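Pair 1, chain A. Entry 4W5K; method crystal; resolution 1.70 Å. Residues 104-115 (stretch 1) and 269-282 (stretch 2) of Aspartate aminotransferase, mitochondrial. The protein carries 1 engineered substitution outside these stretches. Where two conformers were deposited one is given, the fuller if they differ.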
# COMPACT_ATOMS: atom_id res chain seq x y z
N LEU A 104 -7.42 -9.09 0.72
CA LEU A 104 -7.26 -10.52 0.40
C LEU A 104 -5.91 -11.03 0.90
O LEU A 104 -5.82 -12.12 1.47
CB LEU A 104 -7.36 -10.75 -1.10
CG LEU A 104 -8.80 -10.55 -1.57
CD1 LEU A 104 -8.80 -10.27 -3.07
CD2 LEU A 104 -9.68 -11.81 -1.23
N ARG A 105 -4.86 -10.25 0.66
CA ARG A 105 -3.51 -10.66 1.06
C ARG A 105 -3.33 -10.66 2.59
O ARG A 105 -2.85 -11.65 3.17
CB ARG A 105 -2.45 -9.74 0.42
CG ARG A 105 -1.00 -9.95 0.93
CD ARG A 105 -0.50 -11.38 0.69
NE ARG A 105 0.88 -11.52 1.17
CZ ARG A 105 1.98 -11.28 0.44
NH1 ARG A 105 1.86 -10.88 -0.82
NH2 ARG A 105 3.19 -11.46 0.98
N ILE A 106 -3.68 -9.54 3.23
CA ILE A 106 -3.54 -9.46 4.70
C ILE A 106 -4.45 -10.50 5.37
O ILE A 106 -4.03 -11.17 6.30
CB ILE A 106 -3.84 -8.05 5.22
CG1 ILE A 106 -2.76 -7.07 4.74
CG2 ILE A 106 -3.91 -8.05 6.74
CD1 ILE A 106 -1.36 -7.31 5.29
N GLY A 107 -5.68 -10.64 4.89
CA GLY A 107 -6.56 -11.70 5.40
C GLY A 107 -5.97 -13.07 5.23
O GLY A 107 -6.02 -13.90 6.16
N GLY A 108 -5.47 -13.37 4.03
CA GLY A 108 -4.80 -14.64 3.79
C GLY A 108 -3.63 -14.89 4.73
O GLY A 108 -3.44 -16.00 5.25
N ASP A 109 -2.84 -13.84 4.97
CA ASP A 109 -1.71 -13.94 5.89
C ASP A 109 -2.15 -14.12 7.35
O ASP A 109 -1.37 -14.60 8.18
CB ASP A 109 -0.81 -12.69 5.78
CG ASP A 109 0.17 -12.75 4.60
OD1 ASP A 109 0.58 -13.87 4.22
OD2 ASP A 109 0.57 -11.69 4.06
N LEU A 110 -3.38 -13.72 7.66
CA LEU A 110 -3.92 -13.83 9.01
C LEU A 110 -4.54 -15.22 9.28
O LEU A 110 -4.71 -15.59 10.44
CB LEU A 110 -4.98 -12.76 9.26
CG LEU A 110 -5.43 -12.64 10.72
CD1 LEU A 110 -4.26 -12.15 11.60
CD2 LEU A 110 -6.64 -11.72 10.81
N LEU A 111 -4.85 -15.97 8.23
CA LEU A 111 -5.70 -17.16 8.41
C LEU A 111 -5.15 -18.17 9.41
O LEU A 111 -5.94 -18.81 10.13
CB LEU A 111 -5.95 -17.87 7.07
CG LEU A 111 -6.83 -17.07 6.10
CD1 LEU A 111 -7.03 -17.80 4.80
CD2 LEU A 111 -8.19 -16.78 6.72
N ASN A 112 -3.83 -18.30 9.51
CA ASN A 112 -3.30 -19.34 10.39
C ASN A 112 -3.42 -18.98 11.87
O ASN A 112 -3.15 -19.81 12.72
CB ASN A 112 -1.85 -19.71 10.05
CG ASN A 112 -0.87 -18.56 10.22
OD1 ASN A 112 -1.25 -17.47 10.60
ND2 ASN A 112 0.39 -18.83 9.95
N ARG A 113 -3.91 -17.78 12.17
CA ARG A 113 -4.26 -17.40 13.54
C ARG A 113 -5.56 -18.03 14.00
O ARG A 113 -5.83 -18.11 15.20
CB ARG A 113 -4.38 -15.87 13.66
CG ARG A 113 -3.09 -15.13 13.96
CD ARG A 113 -1.88 -15.59 13.17
NE ARG A 113 -0.69 -15.07 13.83
CZ ARG A 113 0.57 -15.44 13.59
NH1 ARG A 113 0.85 -16.36 12.67
NH2 ARG A 113 1.56 -14.89 14.29
N PHE A 114 -6.42 -18.47 13.06
CA PHE A 114 -7.68 -18.99 13.50
C PHE A 114 -8.24 -20.15 12.67
O PHE A 114 -9.27 -20.70 13.01
CB PHE A 114 -8.72 -17.86 13.60
CG PHE A 114 -9.03 -17.16 12.29
CD1 PHE A 114 -8.25 -16.10 11.85
CD2 PHE A 114 -10.14 -17.53 11.54
CE1 PHE A 114 -8.53 -15.43 10.65
CE2 PHE A 114 -10.46 -16.86 10.33
CZ PHE A 114 -9.65 -15.81 9.89
N VAL A 115 -7.53 -20.56 11.63
CA VAL A 115 -7.95 -21.74 10.85
C VAL A 115 -6.91 -22.83 10.99
O VAL A 115 -5.73 -22.58 10.73
CB VAL A 115 -8.12 -21.39 9.34
CG1 VAL A 115 -8.56 -22.62 8.54
CG2 VAL A 115 -9.09 -20.19 9.16
N ARG A 269 -7.61 -9.45 19.84
CA ARG A 269 -6.39 -10.21 19.60
C ARG A 269 -6.10 -10.29 18.09
O ARG A 269 -4.94 -10.19 17.70
CB ARG A 269 -6.45 -11.63 20.19
CG ARG A 269 -6.74 -11.69 21.68
CD ARG A 269 -5.53 -11.36 22.56
NE ARG A 269 -5.94 -11.30 23.96
CZ ARG A 269 -5.19 -11.68 25.00
NH1 ARG A 269 -3.96 -12.14 24.82
NH2 ARG A 269 -5.68 -11.58 26.23
N LEU A 270 -7.13 -10.44 17.25
CA LEU A 270 -6.87 -10.47 15.81
C LEU A 270 -6.45 -9.08 15.28
O LEU A 270 -5.62 -9.00 14.37
CB LEU A 270 -8.10 -10.98 15.02
CG LEU A 270 -8.36 -12.49 15.10
CD1 LEU A 270 -9.45 -12.87 14.07
CD2 LEU A 270 -7.12 -13.29 14.84
N VAL A 271 -7.01 -8.00 15.82
CA VAL A 271 -6.61 -6.66 15.32
C VAL A 271 -5.13 -6.43 15.65
O VAL A 271 -4.40 -5.87 14.84
CB VAL A 271 -7.49 -5.51 15.89
CG1 VAL A 271 -6.89 -4.12 15.59
CG2 VAL A 271 -8.89 -5.57 15.28
N SER A 272 -4.68 -6.88 16.82
CA SER A 272 -3.26 -6.77 17.13
C SER A 272 -2.41 -7.56 16.15
O SER A 272 -1.30 -7.14 15.78
CB SER A 272 -2.98 -7.25 18.55
OG SER A 272 -3.66 -6.44 19.48
N GLN A 273 -2.91 -8.72 15.75
CA GLN A 273 -2.17 -9.54 14.81
C GLN A 273 -2.19 -8.93 13.41
O GLN A 273 -1.23 -9.09 12.65
CB GLN A 273 -2.71 -10.98 14.78
CG GLN A 273 -2.37 -11.79 16.03
CD GLN A 273 -0.88 -12.01 16.22
OE1 GLN A 273 -0.17 -12.46 15.30
NE2 GLN A 273 -0.39 -11.71 17.42
N LEU A 274 -3.28 -8.23 13.07
CA LEU A 274 -3.35 -7.49 11.81
C LEU A 274 -2.26 -6.43 11.79
O LEU A 274 -1.54 -6.28 10.80
CB LEU A 274 -4.72 -6.81 11.60
CG LEU A 274 -5.88 -7.74 11.26
CD1 LEU A 274 -7.22 -7.02 11.36
CD2 LEU A 274 -5.68 -8.29 9.85
N ALA A 275 -2.11 -5.71 12.89
CA ALA A 275 -1.06 -4.70 12.97
C ALA A 275 0.33 -5.32 12.72
O ALA A 275 1.15 -4.70 12.05
CB ALA A 275 -1.10 -3.99 14.32
N LEU A 276 0.60 -6.51 13.27
CA LEU A 276 1.91 -7.14 13.06
C LEU A 276 2.14 -7.58 11.62
O LEU A 276 3.28 -7.80 11.22
CB LEU A 276 2.08 -8.36 13.99
CG LEU A 276 1.95 -7.98 15.46
CD1 LEU A 276 1.91 -9.26 16.30
CD2 LEU A 276 3.10 -7.09 15.90
N LEU A 277 1.06 -7.70 10.84
CA LEU A 277 1.20 -8.04 9.42
C LEU A 277 1.38 -6.78 8.57
O LEU A 277 2.15 -6.77 7.62
CB LEU A 277 -0.03 -8.80 8.92
CG LEU A 277 -0.17 -10.24 9.44
CD1 LEU A 277 -1.54 -10.82 9.10
CD2 LEU A 277 0.94 -11.11 8.84
N ILE A 278 0.63 -5.75 8.91
CA ILE A 278 0.65 -4.49 8.16
C ILE A 278 1.99 -3.75 8.32
O ILE A 278 2.57 -3.30 7.34
CB ILE A 278 -0.47 -3.57 8.61
CG1 ILE A 278 -1.84 -4.16 8.22
CG2 ILE A 278 -0.31 -2.14 7.99
CD1 ILE A 278 -2.95 -3.67 9.12
N ARG A 279 2.45 -3.60 9.56
CA ARG A 279 3.60 -2.74 9.80
C ARG A 279 4.85 -3.13 8.99
O ARG A 279 5.46 -2.26 8.35
CB ARG A 279 3.92 -2.69 11.29
CG ARG A 279 4.99 -1.70 11.62
CD ARG A 279 5.18 -1.52 13.13
NE ARG A 279 3.97 -1.02 13.79
CZ ARG A 279 3.15 -1.78 14.53
NH1 ARG A 279 3.42 -3.07 14.71
NH2 ARG A 279 2.08 -1.24 15.10
N PRO A 280 5.21 -4.44 8.94
CA PRO A 280 6.38 -4.81 8.14
C PRO A 280 6.08 -5.03 6.65
O PRO A 280 6.98 -5.45 5.92
CB PRO A 280 6.84 -6.12 8.80
CG PRO A 280 5.54 -6.75 9.22
CD PRO A 280 4.73 -5.58 9.75
N MET A 281 4.87 -4.71 6.19
CA MET A 281 4.59 -4.74 4.76
C MET A 281 4.59 -3.31 4.15
O MET A 281 5.23 -3.09 3.13
CB MET A 281 3.25 -5.42 4.48
CG MET A 281 3.11 -5.78 3.03
SD MET A 281 1.54 -6.60 2.66
CE MET A 281 1.83 -8.16 3.52
N TYR A 282 3.88 -2.38 4.79
CA TYR A 282 3.78 -1.00 4.25
C TYR A 282 3.58 0.05 5.36
O TYR A 282 3.29 1.20 5.06
CB TYR A 282 2.63 -0.91 3.20
CG TYR A 282 1.27 -1.29 3.71
CD1 TYR A 282 0.41 -0.36 4.30
CD2 TYR A 282 0.82 -2.62 3.60
CE1 TYR A 282 -0.88 -0.73 4.75
CE2 TYR A 282 -0.43 -2.99 4.06
CZ TYR A 282 -1.25 -2.06 4.64
OH TYR A 282 -2.50 -2.46 5.06

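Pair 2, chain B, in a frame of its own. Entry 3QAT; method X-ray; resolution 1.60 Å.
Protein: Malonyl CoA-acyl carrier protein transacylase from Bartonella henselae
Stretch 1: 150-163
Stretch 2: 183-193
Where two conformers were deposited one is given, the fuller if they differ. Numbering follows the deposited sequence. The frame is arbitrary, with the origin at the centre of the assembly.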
# COMPACT_ATOMS: atom_id res chain seq x y z
N GLU B 150 -2.69 -16.12 14.96
CA GLU B 150 -2.42 -17.35 14.19
C GLU B 150 -3.15 -18.54 14.82
O GLU B 150 -3.69 -19.40 14.13
CB GLU B 150 -0.89 -17.59 14.05
CG GLU B 150 -0.26 -16.65 12.99
CD GLU B 150 1.28 -16.72 12.87
OE1 GLU B 150 1.96 -17.23 13.80
OE2 GLU B 150 1.80 -16.26 11.84
N GLU B 151 -3.20 -18.54 16.15
CA GLU B 151 -3.94 -19.56 16.88
C GLU B 151 -5.45 -19.46 16.62
O GLU B 151 -6.11 -20.48 16.41
CB GLU B 151 -3.61 -19.46 18.37
CG GLU B 151 -3.92 -20.73 19.14
CD GLU B 151 -4.07 -20.47 20.63
OE1 GLU B 151 -3.47 -19.49 21.14
OE2 GLU B 151 -4.80 -21.25 21.29
N ILE B 152 -6.00 -18.24 16.59
CA ILE B 152 -7.41 -18.06 16.23
C ILE B 152 -7.68 -18.59 14.82
O ILE B 152 -8.70 -19.21 14.57
CB ILE B 152 -7.87 -16.59 16.34
CG1 ILE B 152 -7.79 -16.10 17.80
CG2 ILE B 152 -9.29 -16.45 15.83
CD1 ILE B 152 -8.05 -14.61 17.99
N CYS B 153 -6.77 -18.31 13.88
CA CYS B 153 -6.91 -18.85 12.53
C CYS B 153 -7.04 -20.38 12.53
O CYS B 153 -7.85 -20.95 11.78
CB CYS B 153 -5.72 -18.42 11.68
SG CYS B 153 -5.75 -16.65 11.30
N GLU B 154 -6.26 -21.03 13.39
CA GLU B 154 -6.28 -22.48 13.55
C GLU B 154 -7.58 -22.95 14.21
O GLU B 154 -8.18 -23.94 13.78
CB GLU B 154 -5.05 -22.95 14.34
N ILE B 155 -8.03 -22.22 15.23
CA ILE B 155 -9.27 -22.53 15.95
C ILE B 155 -10.49 -22.57 15.01
O ILE B 155 -11.36 -23.42 15.15
CB ILE B 155 -9.49 -21.52 17.13
CG1 ILE B 155 -8.49 -21.81 18.26
CG2 ILE B 155 -10.94 -21.55 17.64
CD1 ILE B 155 -8.32 -20.69 19.28
N VAL B 156 -10.53 -21.69 14.02
CA VAL B 156 -11.70 -21.60 13.13
C VAL B 156 -11.57 -22.39 11.84
O VAL B 156 -12.46 -22.31 10.99
CB VAL B 156 -12.05 -20.10 12.78
CG1 VAL B 156 -12.33 -19.32 14.05
CG2 VAL B 156 -10.94 -19.46 11.93
N ALA B 157 -10.49 -23.15 11.69
CA ALA B 157 -10.19 -23.87 10.45
C ALA B 157 -11.31 -24.80 9.98
O ALA B 157 -11.49 -24.99 8.77
CB ALA B 157 -8.87 -24.62 10.57
N GLU B 158 -12.08 -25.36 10.92
CA GLU B 158 -13.21 -26.23 10.59
C GLU B 158 -14.32 -25.45 9.89
O GLU B 158 -15.04 -26.01 9.05
CB GLU B 158 -13.75 -26.97 11.83
N GLU B 159 -14.45 -24.16 10.21
CA GLU B 159 -15.45 -23.32 9.54
C GLU B 159 -14.95 -22.81 8.18
O GLU B 159 -15.75 -22.57 7.27
CB GLU B 159 -15.88 -22.15 10.43
N GLY B 160 -13.64 -22.69 8.01
CA GLY B 160 -13.08 -22.25 6.74
C GLY B 160 -11.74 -21.56 6.86
O GLY B 160 -11.12 -21.57 7.93
N LEU B 161 -11.29 -20.96 5.76
CA LEU B 161 -9.95 -20.38 5.70
C LEU B 161 -9.93 -18.99 6.34
O LEU B 161 -10.80 -18.17 6.05
CB LEU B 161 -9.46 -20.27 4.25
CG LEU B 161 -8.04 -19.75 3.99
CD1 LEU B 161 -7.01 -20.53 4.79
CD2 LEU B 161 -7.70 -19.77 2.50
N CYS B 162 -8.96 -18.78 7.23
CA CYS B 162 -8.73 -17.46 7.85
C CYS B 162 -7.24 -17.27 8.01
O CYS B 162 -6.55 -18.13 8.56
CB CYS B 162 -9.46 -17.36 9.19
SG CYS B 162 -9.36 -15.76 10.04
N GLN B 163 -6.73 -16.14 7.52
CA GLN B 163 -5.29 -15.91 7.49
C GLN B 163 -4.98 -14.49 7.94
O GLN B 163 -5.86 -13.62 7.91
CB GLN B 163 -4.78 -16.08 6.05
CG GLN B 163 -4.75 -17.52 5.61
CD GLN B 163 -4.41 -17.64 4.14
OE1 GLN B 163 -5.18 -17.26 3.29
NE2 GLN B 163 -3.24 -18.20 3.85
N GLU B 183 -15.88 -14.31 10.43
CA GLU B 183 -16.88 -13.90 11.42
C GLU B 183 -16.64 -14.58 12.77
O GLU B 183 -16.70 -13.94 13.83
CB GLU B 183 -18.29 -14.22 10.89
CG GLU B 183 -19.40 -13.67 11.79
CD GLU B 183 -20.79 -14.14 11.38
OE1 GLU B 183 -20.92 -14.87 10.36
OE2 GLU B 183 -21.75 -13.82 12.11
N THR B 184 -16.35 -15.88 12.73
CA THR B 184 -16.09 -16.65 13.95
C THR B 184 -14.82 -16.15 14.61
O THR B 184 -14.75 -16.02 15.82
CB THR B 184 -16.04 -18.16 13.70
OG1 THR B 184 -17.26 -18.55 13.04
CG2 THR B 184 -15.90 -18.93 15.02
N ALA B 185 -13.80 -15.87 13.80
CA ALA B 185 -12.54 -15.36 14.31
C ALA B 185 -12.72 -14.05 15.07
O ALA B 185 -12.05 -13.83 16.08
CB ALA B 185 -11.54 -15.18 13.15
N VAL B 186 -13.60 -13.17 14.57
CA VAL B 186 -13.94 -11.94 15.30
C VAL B 186 -14.53 -12.25 16.69
O VAL B 186 -14.12 -11.64 17.69
CB VAL B 186 -14.85 -10.98 14.45
CG1 VAL B 186 -15.37 -9.83 15.29
CG2 VAL B 186 -14.06 -10.41 13.27
N GLU B 187 -15.47 -13.19 16.74
CA GLU B 187 -16.06 -13.63 18.02
C GLU B 187 -14.97 -14.10 18.98
O GLU B 187 -14.93 -13.65 20.14
CB GLU B 187 -17.09 -14.74 17.79
CG GLU B 187 -18.30 -14.27 17.00
CD GLU B 187 -19.15 -15.42 16.48
OE1 GLU B 187 -18.79 -16.61 16.69
OE2 GLU B 187 -20.20 -15.14 15.84
N VAL B 188 -14.06 -14.94 18.48
CA VAL B 188 -12.98 -15.48 19.30
C VAL B 188 -12.02 -14.38 19.76
O VAL B 188 -11.64 -14.30 20.93
CB VAL B 188 -12.22 -16.61 18.59
CG1 VAL B 188 -11.08 -17.13 19.48
CG2 VAL B 188 -13.17 -17.78 18.25
N ALA B 189 -11.65 -13.48 18.85
CA ALA B 189 -10.78 -12.36 19.22
C ALA B 189 -11.37 -11.51 20.34
O ALA B 189 -10.65 -11.10 21.27
CB ALA B 189 -10.49 -11.50 18.00
N SER B 190 -12.67 -11.22 20.23
CA SER B 190 -13.40 -10.46 21.24
C SER B 190 -13.40 -11.19 22.59
O SER B 190 -13.17 -10.59 23.63
CB SER B 190 -14.85 -10.25 20.78
OG SER B 190 -15.55 -9.41 21.67
N GLN B 191 -13.65 -12.50 22.54
CA GLN B 191 -13.64 -13.33 23.76
C GLN B 191 -12.27 -13.31 24.42
O GLN B 191 -12.15 -13.19 25.64
CB GLN B 191 -14.07 -14.77 23.43
CG GLN B 191 -13.85 -15.78 24.59
CD GLN B 191 -12.51 -16.49 24.50
OE1 GLN B 191 -11.66 -16.37 25.40
NE2 GLN B 191 -12.31 -17.24 23.43
N LYS B 192 -11.23 -13.39 23.60
CA LYS B 192 -9.85 -13.34 24.13
C LYS B 192 -9.39 -11.98 24.63
O LYS B 192 -8.28 -11.87 25.16
CB LYS B 192 -8.86 -13.85 23.08
CG LYS B 192 -9.00 -15.32 22.81
CD LYS B 192 -7.88 -15.80 21.87
CE LYS B 192 -7.93 -17.29 21.65
NZ LYS B 192 -7.44 -18.09 22.82
N GLY B 193 -10.22 -10.97 24.47
CA GLY B 193 -9.95 -9.65 25.04
C GLY B 193 -9.33 -8.65 24.09
O GLY B 193 -8.73 -7.67 24.52

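What geometry do the two pairs share? In each, two helices cross, the N-to-C directions diverging by 121° in pair 1 and 129° in pair 2. The axes approach to 10.0 Å and 9.4 Å respectively, and the central backbones superpose with an RMSD of 0.7 Å. Pair 1 buries 622 Å² between its stretches, pair 2 only 396 Å².

What fills the centre of each contact? An isoleucine does so in both, Ile A106 matching Ile B152, but the two chains are bent differently: both have chi1 in m, whereas chi2 is m in Ile A106 and t in Ile B152. Ile A106 sits as a knob among Leu A274, Leu A277, Ile A278 and Met A281, its CG2 3.6 Å from CD2 of Leu A274. The matched surroundings in pair 2 are Ala B185, Val B188, Ala B189 and Lys B192. Against these smaller alanines, Ile B152 comes close to the helix itself: its CG2 lies 3.7 Å from CB of Ala B185, and its CD1 lies 3.7 Å from CA of Ala B189.

How is the inward position one full turn on filled? Leu A110 matches Val B156. The leucine is a second knob, among Leu A270, Gln A273, Leu A274 and Leu A277; its CD1 reaches CB of Gln A273 at 3.7 Å. The shorter Val B156 places CG1 3.7 Å from CG2 of Thr B184, the match of Gln A273. Opposite, Leu A277 has CD2 3.9 Å from CB of Asp A109 and CD1 3.9 Å from CD1 of Leu A110, while its shorter match Val B188 has CG1 3.8 Å from CG1 of Ile B152 and CG2 4.4 Å from CG2 of Ile B155, the match of Asp A109.

How do polar side chains take part around these apolar centres? Met A281 and Lys B192 have side-chain centres only 0.4 Å apart after superposition, so a lysine's aliphatic chain occupies the methionine's place. CE of Met A281 lies 3.7 Å from CD1 of Ile A106 and covers one face of the Arg A105 guanidinium, while CE of Lys B192 lies 4.0 Å from CG1 of Ile B152. Arg A105 NE bridges to Asp A109 OD2 at 2.9 Å; at the matching positions, Glu B151 OE2 stays 4.4 Å from Lys B192 NZ, beyond a salt bridge, and Ile B155 packs its CD1 4.2 Å from CE of Lys B192. In pair 1, Arg A113 NE and NH2 donate to Gln A273 OE1 at 3.0 and 3.1 Å; the matching Glu B159 is not modelled beyond CB.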